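Local coordinates for protein thiamine-monophosphate kinase (PDB 6XEP) that probably catalyses the ATP-dependent phosphorylation of thiamine monophosphate to thiamine diphosphate, the active form of vitamin B1, at residues N79-L83 with V139-G143; D170-L175 with L197-L201; P204-L210 with D274-F280. All coordinates share one frame. Where two conformers were deposited one is given. Residue numbers count along the deposited sequence, not the author numbering.

Interaction 1 of 3, residues N79-L83 with V139-G143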
ATOM      1  N   ASN A  79      -3.578  -4.683  -9.824  1.00 13.65           N
ATOM      2  CA  ASN A  79      -3.679  -3.238  -9.646  1.00 14.35           C
ATOM      3  C   ASN A  79      -3.770  -2.510 -10.975  1.00 17.33           C
ATOM      4  O   ASN A  79      -4.503  -1.519 -11.106  1.00 14.17           O
ATOM      5  CB  ASN A  79      -2.471  -2.744  -8.860  1.00 13.32           C
ATOM      6  CG  ASN A  79      -2.556  -3.108  -7.416  1.00 21.86           C
ATOM      7  OD1 ASN A  79      -2.170  -4.206  -7.015  1.00 24.09           O
ATOM      8  ND2 ASN A  79      -3.099  -2.203  -6.614  1.00 24.39           N
ATOM      9  N   LEU A  80      -2.987  -2.951 -11.959  1.00 12.23           N
ATOM     10  CA  LEU A  80      -3.043  -2.315 -13.262  1.00 12.02           C
ATOM     11  C   LEU A  80      -4.405  -2.517 -13.907  1.00 13.88           C
ATOM     12  O   LEU A  80      -4.886  -1.636 -14.622  1.00 14.57           O
ATOM     13  CB  LEU A  80      -1.939  -2.864 -14.157  1.00 13.24           C
ATOM     14  CG  LEU A  80      -0.521  -2.452 -13.781  1.00 13.96           C
ATOM     15  CD1 LEU A  80       0.497  -3.094 -14.734  1.00 14.87           C
ATOM     16  CD2 LEU A  80      -0.389  -0.913 -13.786  1.00 15.57           C
ATOM     17  N   SER A  81      -5.022  -3.676 -13.681  1.00 15.35           N
ATOM     18  CA  SER A  81      -6.355  -3.907 -14.218  1.00 11.31           C
ATOM     19  C   SER A  81      -7.370  -2.958 -13.577  1.00 15.53           C
ATOM     20  O   SER A  81      -8.284  -2.466 -14.254  1.00 16.79           O
ATOM     21  CB  SER A  81      -6.753  -5.362 -14.000  1.00 13.02           C
ATOM     22  OG  SER A  81      -8.050  -5.578 -14.516  1.00 16.77           O
ATOM     23  N   ASP A  82      -7.220  -2.699 -12.270  1.00 13.83           N
ATOM     24  CA  ASP A  82      -8.056  -1.716 -11.580  0.53 17.02           C
ATOM     25  C   ASP A  82      -7.890  -0.337 -12.209  1.00 15.83           C
ATOM     26  O   ASP A  82      -8.868   0.377 -12.460  1.00 15.77           O
ATOM     27  CB  ASP A  82      -7.677  -1.636 -10.095  0.53 18.37           C
ATOM     28  CG  ASP A  82      -7.920  -2.925  -9.318  0.53 21.92           C
ATOM     29  OD1 ASP A  82      -8.606  -3.842  -9.805  0.53 22.12           O
ATOM     30  OD2 ASP A  82      -7.403  -3.001  -8.177  0.53 24.07           O
ATOM     31  N   LEU A  83      -6.633   0.065 -12.442  1.00 14.46           N
ATOM     32  CA  LEU A  83      -6.376   1.366 -13.053  1.00 12.22           C
ATOM     33  C   LEU A  83      -6.920   1.418 -14.470  1.00 13.08           C
ATOM     34  O   LEU A  83      -7.422   2.456 -14.905  1.00 14.43           O
ATOM     35  CB  LEU A  83      -4.875   1.667 -13.067  1.00 15.03           C
ATOM     36  CG  LEU A  83      -4.267   1.976 -11.698  1.00 16.35           C
ATOM     37  CD1 LEU A  83      -2.796   2.292 -11.850  1.00 19.17           C
ATOM     38  CD2 LEU A  83      -5.003   3.145 -11.050  1.00 15.42           C
ATOM     39  N   VAL A 139       0.232  -4.286  -2.934  1.00 15.40           N
ATOM     40  CA  VAL A 139       0.702  -3.283  -3.878  1.00 14.73           C
ATOM     41  C   VAL A 139      -0.281  -2.125  -3.883  1.00 17.59           C
ATOM     42  O   VAL A 139      -1.501  -2.318  -3.865  1.00 19.59           O
ATOM     43  CB  VAL A 139       0.888  -3.838  -5.303  1.00 17.21           C
ATOM     44  CG1 VAL A 139       1.046  -2.690  -6.313  1.00 17.35           C
ATOM     45  CG2 VAL A 139       2.105  -4.697  -5.366  1.00 20.48           C
ATOM     46  N   THR A 140       0.260  -0.920  -3.859  1.00 14.09           N
ATOM     47  CA  THR A 140      -0.516   0.287  -4.052  1.00 14.46           C
ATOM     48  C   THR A 140      -0.042   0.887  -5.358  1.00 17.31           C
ATOM     49  O   THR A 140       1.159   1.100  -5.527  1.00 17.30           O
ATOM     50  CB  THR A 140      -0.314   1.266  -2.898  1.00 17.17           C
ATOM     51  OG1 THR A 140      -0.709   0.635  -1.682  1.00 19.11           O
ATOM     52  CG2 THR A 140      -1.178   2.496  -3.075  1.00 17.24           C
ATOM     53  N   ALA A 141      -0.969   1.135  -6.278  1.00 14.65           N
ATOM     54  CA  ALA A 141      -0.623   1.700  -7.571  1.00 15.62           C
ATOM     55  C   ALA A 141      -1.306   3.051  -7.740  1.00 16.96           C
ATOM     56  O   ALA A 141      -2.489   3.210  -7.429  1.00 16.34           O
ATOM     57  CB  ALA A 141      -1.009   0.764  -8.703  1.00 18.20           C
ATOM     58  N   MET A 142      -0.549   4.022  -8.229  1.00 14.90           N
ATOM     59  CA  MET A 142      -1.022   5.387  -8.423  0.52 14.60           C
ATOM     60  C   MET A 142      -1.048   5.686  -9.912  1.00 20.17           C
ATOM     61  O   MET A 142      -0.040   5.499 -10.592  1.00 16.69           O
ATOM     62  CB  MET A 142      -0.114   6.398  -7.715  0.52 17.65           C
ATOM     63  CG  MET A 142      -0.281   6.478  -6.208  0.52 17.85           C
ATOM     64  SD  MET A 142       1.311   6.447  -5.358  0.52 28.89           S
ATOM     65  CE  MET A 142       1.767   4.762  -5.703  0.52 17.83           C
ATOM     66  N   GLY A 143      -2.204   6.143 -10.411  1.00 17.77           N
ATOM     67  CA  GLY A 143      -2.357   6.525 -11.796  1.00 16.77           C
ATOM     68  C   GLY A 143      -2.859   7.961 -11.869  1.00 14.43           C
ATOM     69  O   GLY A 143      -3.237   8.553 -10.860  1.00 17.65           O
TER

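Interaction 2 of 3, residues D170-L175 with L197-L201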
ATOM      1  N   ASP A 170     -10.849 -18.302 -18.736  1.00 14.37           N
ATOM      2  CA  ASP A 170      -9.629 -19.101 -18.842  1.00 15.06           C
ATOM      3  C   ASP A 170      -9.018 -19.376 -17.471  1.00 13.73           C
ATOM      4  O   ASP A 170      -8.632 -20.513 -17.157  1.00 12.90           O
ATOM      5  CB  ASP A 170      -8.615 -18.371 -19.700  1.00 11.73           C
ATOM      6  CG  ASP A 170      -9.000 -18.316 -21.158  1.00 16.12           C
ATOM      7  OD1 ASP A 170      -9.794 -19.168 -21.631  1.00 18.26           O
ATOM      8  OD2 ASP A 170      -8.464 -17.425 -21.840  1.00 21.44           O
ATOM      9  N   ALA A 171      -8.858 -18.329 -16.666  1.00 12.84           N
ATOM     10  CA  ALA A 171      -8.259 -18.523 -15.350  1.00 12.56           C
ATOM     11  C   ALA A 171      -9.083 -19.497 -14.517  1.00 13.11           C
ATOM     12  O   ALA A 171      -8.534 -20.399 -13.873  1.00 15.08           O
ATOM     13  CB  ALA A 171      -8.111 -17.168 -14.644  1.00 15.46           C
ATOM     14  N   ALA A 172     -10.410 -19.334 -14.517  1.00 15.79           N
ATOM     15  CA  ALA A 172     -11.269 -20.248 -13.775  1.00 16.15           C
ATOM     16  C   ALA A 172     -11.120 -21.670 -14.288  1.00 16.67           C
ATOM     17  O   ALA A 172     -11.127 -22.619 -13.501  1.00 14.78           O
ATOM     18  CB  ALA A 172     -12.732 -19.811 -13.875  1.00 14.11           C
ATOM     19  N   GLY A 173     -10.997 -21.832 -15.605  1.00 14.74           N
ATOM     20  CA  GLY A 173     -10.766 -23.158 -16.165  1.00 13.20           C
ATOM     21  C   GLY A 173      -9.475 -23.785 -15.682  1.00 14.56           C
ATOM     22  O   GLY A 173      -9.446 -24.957 -15.297  1.00 15.60           O
ATOM     23  N   ALA A 174      -8.376 -23.018 -15.712  1.00 14.93           N
ATOM     24  CA  ALA A 174      -7.121 -23.532 -15.167  1.00 13.31           C
ATOM     25  C   ALA A 174      -7.271 -23.909 -13.696  1.00 14.31           C
ATOM     26  O   ALA A 174      -6.759 -24.948 -13.262  1.00 16.18           O
ATOM     27  CB  ALA A 174      -6.004 -22.500 -15.333  1.00 12.29           C
ATOM     28  N   LEU A 175      -7.948 -23.063 -12.908  1.00 14.22           N
ATOM     29  CA  LEU A 175      -8.145 -23.364 -11.489  1.00 17.54           C
ATOM     30  C   LEU A 175      -8.918 -24.664 -11.307  1.00 21.36           C
ATOM     31  O   LEU A 175      -8.557 -25.503 -10.470  1.00 18.93           O
ATOM     32  CB  LEU A 175      -8.871 -22.205 -10.799  1.00 16.08           C
ATOM     33  CG  LEU A 175      -8.864 -22.187  -9.262  1.00 18.08           C
ATOM     34  CD1 LEU A 175      -7.434 -21.999  -8.741  1.00 21.07           C
ATOM     35  CD2 LEU A 175      -9.792 -21.110  -8.701  1.00 21.32           C
ATOM     36  N   LEU A 197      -4.211 -21.990 -20.688  1.00 12.87           N
ATOM     37  CA  LEU A 197      -5.031 -21.751 -19.512  1.00 14.71           C
ATOM     38  C   LEU A 197      -4.158 -21.473 -18.303  1.00 14.61           C
ATOM     39  O   LEU A 197      -4.475 -20.590 -17.498  1.00 15.93           O
ATOM     40  CB  LEU A 197      -5.953 -22.944 -19.239  1.00 15.32           C
ATOM     41  CG  LEU A 197      -7.010 -23.250 -20.310  1.00 13.13           C
ATOM     42  CD1 LEU A 197      -7.947 -24.363 -19.861  1.00 13.68           C
ATOM     43  CD2 LEU A 197      -7.790 -22.003 -20.694  1.00 14.73           C
ATOM     44  N   ARG A 198      -3.050 -22.218 -18.158  1.00 15.34           N
ATOM     45  CA  ARG A 198      -2.178 -22.030 -16.998  1.00 13.98           C
ATOM     46  C   ARG A 198      -1.707 -20.587 -16.907  1.00 13.88           C
ATOM     47  O   ARG A 198      -1.736 -19.976 -15.834  1.00 16.25           O
ATOM     48  CB  ARG A 198      -0.976 -22.981 -17.066  1.00 12.98           C
ATOM     49  CG  ARG A 198      -0.120 -22.987 -15.786  1.00 13.80           C
ATOM     50  CD  ARG A 198       1.120 -23.884 -15.886  1.00 16.62           C
ATOM     51  NE  ARG A 198       2.168 -23.334 -16.763  1.00 17.21           N
ATOM     52  CZ  ARG A 198       3.231 -22.650 -16.338  1.00 18.63           C
ATOM     53  NH1 ARG A 198       3.417 -22.427 -15.042  1.00 17.94           N
ATOM     54  NH2 ARG A 198       4.126 -22.199 -17.212  1.00 21.57           N
ATOM     55  N   LEU A 199      -1.290 -20.013 -18.037  1.00 15.90           N
ATOM     56  CA  LEU A 199      -0.773 -18.647 -18.020  1.00 14.07           C
ATOM     57  C   LEU A 199      -1.871 -17.588 -17.909  1.00 14.12           C
ATOM     58  O   LEU A 199      -1.593 -16.466 -17.466  1.00 12.29           O
ATOM     59  CB  LEU A 199       0.076 -18.401 -19.267  1.00 14.09           C
ATOM     60  CG  LEU A 199       1.409 -19.159 -19.258  1.00 18.14           C
ATOM     61  CD1 LEU A 199       2.226 -18.817 -20.480  1.00 24.88           C
ATOM     62  CD2 LEU A 199       2.172 -18.817 -18.009  1.00 19.31           C
ATOM     63  N   ARG A 200      -3.107 -17.903 -18.294  1.00 13.51           N
ATOM     64  CA  ARG A 200      -4.194 -16.963 -18.018  1.00 14.92           C
ATOM     65  C   ARG A 200      -4.490 -16.870 -16.527  1.00 13.30           C
ATOM     66  O   ARG A 200      -4.848 -15.792 -16.035  1.00 13.97           O
ATOM     67  CB  ARG A 200      -5.448 -17.364 -18.791  1.00 13.83           C
ATOM     68  CG  ARG A 200      -5.305 -17.182 -20.299  1.00 11.84           C
ATOM     69  CD  ARG A 200      -5.401 -15.717 -20.691  1.00 15.79           C
ATOM     70  NE  ARG A 200      -6.791 -15.235 -20.689  1.00 15.40           N
ATOM     71  CZ  ARG A 200      -7.129 -13.957 -20.584  1.00 19.03           C
ATOM     72  NH1 ARG A 200      -6.179 -13.028 -20.463  1.00 16.40           N
ATOM     73  NH2 ARG A 200      -8.416 -13.605 -20.605  1.00 18.51           N
ATOM     74  N   LEU A 201      -4.345 -17.977 -15.790  1.00 14.43           N
ATOM     75  CA  LEU A 201      -4.482 -17.914 -14.341  1.00 13.13           C
ATOM     76  C   LEU A 201      -3.265 -17.244 -13.714  1.00 11.40           C
ATOM     77  O   LEU A 201      -3.402 -16.389 -12.829  1.00 13.65           O
ATOM     78  CB  LEU A 201      -4.665 -19.325 -13.763  1.00 12.46           C
ATOM     79  CG  LEU A 201      -4.721 -19.399 -12.226  1.00 13.73           C
ATOM     80  CD1 LEU A 201      -5.854 -18.551 -11.659  1.00 17.05           C
ATOM     81  CD2 LEU A 201      -4.832 -20.837 -11.736  1.00 18.67           C
TER

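Interaction 3 of 3, residues P204-L210 with D274-F280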
ATOM      1  N   PRO A 204      -2.288 -13.007 -15.847  1.00 14.34           N
ATOM      2  CA  PRO A 204      -3.337 -12.276 -16.578  1.00 15.16           C
ATOM      3  C   PRO A 204      -2.761 -11.008 -17.199  1.00 16.22           C
ATOM      4  O   PRO A 204      -1.798 -10.434 -16.692  1.00 15.98           O
ATOM      5  CB  PRO A 204      -4.368 -11.957 -15.487  1.00 16.36           C
ATOM      6  CG  PRO A 204      -3.569 -11.887 -14.220  1.00 15.04           C
ATOM      7  CD  PRO A 204      -2.529 -12.997 -14.392  1.00 13.38           C
ATOM      8  N   THR A 205      -3.377 -10.553 -18.305  1.00 15.30           N
ATOM      9  CA  THR A 205      -2.873  -9.371 -19.007  1.00 14.65           C
ATOM     10  C   THR A 205      -3.754  -8.157 -18.709  1.00 13.12           C
ATOM     11  O   THR A 205      -4.899  -8.101 -19.204  1.00 15.11           O
ATOM     12  CB  THR A 205      -2.818  -9.629 -20.513  1.00 16.39           C
ATOM     13  OG1 THR A 205      -2.028 -10.805 -20.767  1.00 16.15           O
ATOM     14  CG2 THR A 205      -2.165  -8.441 -21.224  1.00 16.59           C
ATOM     15  N   PRO A 206      -3.287  -7.166 -17.945  1.00 13.61           N
ATOM     16  CA  PRO A 206      -4.135  -5.994 -17.684  1.00 16.55           C
ATOM     17  C   PRO A 206      -4.266  -5.159 -18.944  1.00 16.42           C
ATOM     18  O   PRO A 206      -3.281  -4.921 -19.634  1.00 14.73           O
ATOM     19  CB  PRO A 206      -3.384  -5.242 -16.583  1.00 16.32           C
ATOM     20  CG  PRO A 206      -1.906  -5.581 -16.831  1.00 18.53           C
ATOM     21  CD  PRO A 206      -1.950  -7.040 -17.316  1.00 14.63           C
ATOM     22  N   ARG A 207      -5.491  -4.729 -19.254  1.00 11.92           N
ATOM     23  CA  ARG A 207      -5.730  -4.078 -20.540  1.00 17.67           C
ATOM     24  C   ARG A 207      -5.585  -2.560 -20.410  1.00 14.85           C
ATOM     25  O   ARG A 207      -6.515  -1.787 -20.658  1.00 12.98           O
ATOM     26  CB  ARG A 207      -7.098  -4.473 -21.088  1.00 18.11           C
ATOM     27  CG  ARG A 207      -7.330  -5.981 -21.113  1.00 13.89           C
ATOM     28  CD  ARG A 207      -6.316  -6.704 -22.015  1.00 14.98           C
ATOM     29  NE  ARG A 207      -6.731  -8.091 -22.187  1.00 15.20           N
ATOM     30  CZ  ARG A 207      -6.020  -9.015 -22.813  1.00 17.99           C
ATOM     31  NH1 ARG A 207      -4.831  -8.693 -23.344  1.00 15.26           N
ATOM     32  NH2 ARG A 207      -6.500 -10.258 -22.891  1.00 14.52           N
ATOM     33  N   VAL A 208      -4.375  -2.148 -20.011  1.00 15.04           N
ATOM     34  CA  VAL A 208      -4.115  -0.728 -19.751  1.00 17.88           C
ATOM     35  C   VAL A 208      -4.271   0.094 -21.032  1.00 18.57           C
ATOM     36  O   VAL A 208      -4.902   1.161 -21.035  1.00 18.79           O
ATOM     37  CB  VAL A 208      -2.718  -0.535 -19.128  1.00 19.54           C
ATOM     38  CG1 VAL A 208      -2.456   0.945 -18.889  1.00 18.89           C
ATOM     39  CG2 VAL A 208      -2.590  -1.319 -17.797  1.00 17.07           C
ATOM     40  N   THR A 209      -3.679  -0.371 -22.136  1.00 16.77           N
ATOM     41  CA  THR A 209      -3.773   0.400 -23.378  1.00 17.89           C
ATOM     42  C   THR A 209      -5.226   0.583 -23.810  1.00 17.36           C
ATOM     43  O   THR A 209      -5.631   1.683 -24.208  1.00 18.85           O
ATOM     44  CB  THR A 209      -2.963  -0.277 -24.490  1.00 19.88           C
ATOM     45  OG1 THR A 209      -1.616  -0.449 -24.041  1.00 28.13           O
ATOM     46  CG2 THR A 209      -2.949   0.594 -25.730  1.00 28.46           C
ATOM     47  N   LEU A 210      -6.032  -0.469 -23.714  1.00 18.53           N
ATOM     48  CA  LEU A 210      -7.458  -0.326 -23.993  1.00 15.81           C
ATOM     49  C   LEU A 210      -8.101   0.704 -23.072  1.00 19.61           C
ATOM     50  O   LEU A 210      -8.844   1.583 -23.525  1.00 17.00           O
ATOM     51  CB  LEU A 210      -8.162  -1.670 -23.844  1.00 12.99           C
ATOM     52  CG  LEU A 210      -9.688  -1.655 -23.985  1.00 14.02           C
ATOM     53  CD1 LEU A 210     -10.118  -1.254 -25.379  1.00 16.29           C
ATOM     54  CD2 LEU A 210     -10.202  -3.075 -23.681  1.00 14.26           C
ATOM     55  N   ASP A 274     -10.913 -13.880 -11.790  1.00 12.82           N
ATOM     56  CA  ASP A 274      -9.546 -13.500 -12.183  1.00 14.07           C
ATOM     57  C   ASP A 274      -9.333 -13.381 -13.688  1.00 14.63           C
ATOM     58  O   ASP A 274      -8.223 -13.609 -14.175  1.00 12.61           O
ATOM     59  CB  ASP A 274      -8.524 -14.474 -11.603  1.00 16.58           C
ATOM     60  CG  ASP A 274      -8.350 -14.302 -10.112  1.00 18.35           C
ATOM     61  OD1 ASP A 274      -9.155 -13.578  -9.485  1.00 20.26           O
ATOM     62  OD2 ASP A 274      -7.400 -14.895  -9.570  1.00 13.84           O
ATOM     63  N   ASP A 275     -10.349 -12.988 -14.460  1.00 12.68           N
ATOM     64  CA  ASP A 275     -10.085 -12.760 -15.885  1.00 10.11           C
ATOM     65  C   ASP A 275      -9.181 -11.553 -16.094  1.00 12.91           C
ATOM     66  O   ASP A 275      -8.262 -11.589 -16.928  1.00 12.88           O
ATOM     67  CB  ASP A 275     -11.381 -12.537 -16.644  1.00 12.26           C
ATOM     68  CG  ASP A 275     -12.273 -13.757 -16.664  1.00 14.60           C
ATOM     69  OD1 ASP A 275     -11.820 -14.829 -17.133  1.00 16.69           O
ATOM     70  OD2 ASP A 275     -13.442 -13.624 -16.249  1.00 16.43           O
ATOM     71  N   TYR A 276      -9.430 -10.486 -15.332  1.00 13.86           N
ATOM     72  CA  TYR A 276      -8.771  -9.188 -15.496  1.00 12.24           C
ATOM     73  C   TYR A 276      -8.903  -8.695 -16.939  1.00 14.02           C
ATOM     74  O   TYR A 276      -7.969  -8.168 -17.542  1.00 13.58           O
ATOM     75  CB  TYR A 276      -7.310  -9.245 -14.991  1.00 13.68           C
ATOM     76  CG  TYR A 276      -7.346  -9.538 -13.503  1.00 13.63           C
ATOM     77  CD1 TYR A 276      -7.822  -8.581 -12.624  1.00 16.86           C
ATOM     78  CD2 TYR A 276      -6.996 -10.794 -12.989  1.00 17.70           C
ATOM     79  CE1 TYR A 276      -7.906  -8.829 -11.252  1.00 21.67           C
ATOM     80  CE2 TYR A 276      -7.077 -11.052 -11.612  1.00 19.57           C
ATOM     81  CZ  TYR A 276      -7.536 -10.064 -10.755  1.00 24.05           C
ATOM     82  OH  TYR A 276      -7.653 -10.278  -9.393  1.00 27.25           O
ATOM     83  N   GLU A 277     -10.111  -8.844 -17.480  1.00 13.50           N
ATOM     84  CA  GLU A 277     -10.529  -8.229 -18.730  1.00 13.46           C
ATOM     85  C   GLU A 277     -11.325  -6.971 -18.411  1.00 15.73           C
ATOM     86  O   GLU A 277     -11.635  -6.704 -17.256  1.00 16.50           O
ATOM     87  CB  GLU A 277     -11.356  -9.221 -19.560  1.00 12.07           C
ATOM     88  CG  GLU A 277     -10.544 -10.445 -19.979  1.00 14.68           C
ATOM     89  CD  GLU A 277      -9.481 -10.141 -21.055  1.00 12.89           C
ATOM     90  OE1 GLU A 277      -9.318  -8.967 -21.480  1.00 13.63           O
ATOM     91  OE2 GLU A 277      -8.805 -11.097 -21.499  1.00 15.29           O
ATOM     92  N   LEU A 278     -11.630  -6.175 -19.437  1.00 12.60           N
ATOM     93  CA  LEU A 278     -12.440  -4.971 -19.256  1.00 12.40           C
ATOM     94  C   LEU A 278     -13.799  -5.179 -19.908  1.00 14.08           C
ATOM     95  O   LEU A 278     -13.869  -5.602 -21.062  1.00 14.93           O
ATOM     96  CB  LEU A 278     -11.771  -3.741 -19.877  1.00 18.66           C
ATOM     97  CG  LEU A 278     -10.552  -3.154 -19.182  1.00 17.46           C
ATOM     98  CD1 LEU A 278     -10.170  -1.819 -19.858  1.00 17.20           C
ATOM     99  CD2 LEU A 278     -10.850  -2.937 -17.709  1.00 23.26           C
ATOM    100  N   CYS A 279     -14.866  -4.874 -19.180  1.00 14.63           N
ATOM    101  CA  CYS A 279     -16.223  -4.886 -19.727  1.00 11.41           C
ATOM    102  C   CYS A 279     -16.702  -3.448 -19.797  1.00 15.63           C
ATOM    103  O   CYS A 279     -16.544  -2.695 -18.825  1.00 17.04           O
ATOM    104  CB  CYS A 279     -17.158  -5.735 -18.856  1.00 11.81           C
ATOM    105  SG  CYS A 279     -18.875  -5.719 -19.382  1.00 14.49           S
ATOM    106  N   PHE A 280     -17.245  -3.041 -20.950  1.00 14.35           N
ATOM    107  CA  PHE A 280     -17.682  -1.655 -21.082  1.00 12.35           C
ATOM    108  C   PHE A 280     -18.959  -1.573 -21.900  1.00 14.66           C
ATOM    109  O   PHE A 280     -19.364  -2.528 -22.565  1.00 15.34           O
ATOM    110  CB  PHE A 280     -16.584  -0.755 -21.687  1.00 13.87           C
ATOM    111  CG  PHE A 280     -16.072  -1.209 -23.023  1.00 16.38           C
ATOM    112  CD1 PHE A 280     -15.111  -2.205 -23.109  1.00 17.65           C
ATOM    113  CD2 PHE A 280     -16.522  -0.603 -24.195  1.00 16.76           C
ATOM    114  CE1 PHE A 280     -14.610  -2.612 -24.336  1.00 15.68           C
ATOM    115  CE2 PHE A 280     -16.028  -0.998 -25.438  1.00 15.93           C
ATOM    116  CZ  PHE A 280     -15.063  -2.013 -25.506  1.00 15.25           C
TER
HETATM  117  O   HOH W   1      -6.341 -10.529 -18.816  1.00 17.98           O
HETATM  118  O   HOH W   2      -7.586  -5.485 -17.547  1.00 15.78           O

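Interaction 1 of 3, residues N79-L83 with V139-G143
Asn79 opens the contact and is its polar element. Its CA-to-CB bond points at the strand, its CA lies 6.2 Å from that of Ala141, and ND2 reaches the carbonyl O of Val139 at 3.2 Å. With an N-H...O angle of 128° this is a weak hydrogen bond, and ND2 has a further partner in the hydroxyl of Thr52 on the adjoining strand 48-57. The rest of the side chain packs: OD1 lies 3.5 Å from Val139 CB, and Asn79 CB meets Ala141 CB at 3.8 Å. Leu80 points its CA-to-CB bond away from the strand, and Ser81 is out of its reach. Asp82 is likewise beyond reach, 7.2 Å at its nearest side-chain approach, and lies close to the like-charged Asp54 and Asp223. One helical turn after Asn79, linked to it by the bond from Leu83 N to Asn79 O (3.0 Å), Leu83 brings CD1 to 3.9 Å from Ala141 CB and CD2 to 4.2 Å from Gly143 N. An ideal CB on Gly143 would lie only 3.3 Å from Leu83 CD2, so the glycine lets the leucine settle close to the backbone. Because side chains alternate along a strand, Val139 and Ala141 face the helix while Thr140 points away, its hydroxyl hydrogen-bonded to Thr140 of the second subunit. The short axes approach to 8.8 Å at -31°, burying 250 Å². Helix 68-85 thus lies on one face of the mixed sheet of the PurM-like N-terminal domain, whose other face meets the second subunit, and carries Asp82 toward a predicted Mg(2+) site.

Interaction 2 of 3, residues D170-L175 with L197-L201
The two short helical segments cross steeply, their axes at -110° and 7.3 Å apart at closest approach. Such a small separation demands small side chains, and the backbone evidence agrees: the CA atoms of Ala171 and Leu201 are only 4.0 Å apart, and those of Ala174 and Leu197 5.1 Å. Ala174 points directly at the opposing helix, its CB 3.3 Å from the carbonyl O of Leu197, 3.9 Å from Leu197 CB and 3.8 Å from Leu201 CB. Ala171 CB lies 3.7 Å from Leu201 CA and 3.8 Å from Arg200 O. Two alanines three residues apart therefore present a low surface on which helix 192-202 rests. The alanines permit this close crossing of two consecutive helices, 170-179 and 192-202, of the PurM-like C-terminal domain; 415 Å² is buried between the segments. Larger side chains pack around the alanines. Leu201 sends CD2 to 4.1 Å from Leu175 CD1 and CD1 to 4.0 Å from Ala171 CB, while Leu197 CD2 approaches Asp170 OD1 at 3.6 Å and its side chain also packs on Ala255 and Leu259 of helix 254-259. At the start of helix 170-179, a salt bridge closes the interface: Arg200 NE donates to Asp170 OD2 at 3.0 Å with an angle of 150°, the carboxylate lying at the guanidinium edge near its plane. Both charges have further partners, since Asp170 OD1 is hydrogen-bonded to Ser253 and Arg200 NH2 forms a second salt bridge with Glu277.

Interaction 3 of 3, residues P204-L210 with D274-F280
Two waters bridge backbones that make no direct hydrogen bond: Thr205 O and Tyr276 O, 3.5 Å apart, are both acceptors. Water 2 accepts from Arg207 N at 2.8 Å and donates to Tyr276 O at 2.7 Å; water 1 lies 2.9 Å from both Thr205 O and Asp275 O. Beside them a bidentate, side-on salt bridge forms: Arg207 NE to Glu277 OE1 and NH2 to Glu277 OE2 are each 2.8 Å, both at 168°. Glu277 is also held by Ser165 and by Arg200. Arg207 occupies the N-cap position of helix 208-214 and centres an inverse gamma turn. Apolar contacts flank the polar middle, with Pro204 CG 3.8 Å from Tyr276 CD2 and Leu210 CD2 4.0 Å from Leu278 CD1. Asp274, a predicted substrate-binding residue, is paired with Lys74. Tyr276 and Glu277 form a G1 beta bulge opposite Val224 of the edge strand 220-224, from which strand 277-282 runs on between that strand and 161-165, with helices 68-85 and 287-297 packing alongside.

How the interactions relate
Along the chain the three contacts follow in series, and interaction 3 lies physically between the others. Its centre is about 12 Å from that of interaction 1 and about 15 Å from that of interaction 2, whereas interactions 1 and 2 have centres about 22 Å apart and do not touch. Interaction 1 belongs to the N-terminal PurM-like domain, the others to the C-terminal one. The domains meet where Leu80 CB packs on Pro206 CB at 3.7 Å and Ser81 OG on Tyr276 CD1 at 3.6 Å. Interactions 2 and 3 join through Arg200 NH2 and Glu277 OE2, a 2.7 Å salt bridge. Predicted Mg(2+)- and substrate-binding residues Asp82 and Asp274 thus sit on connected elements of both domains.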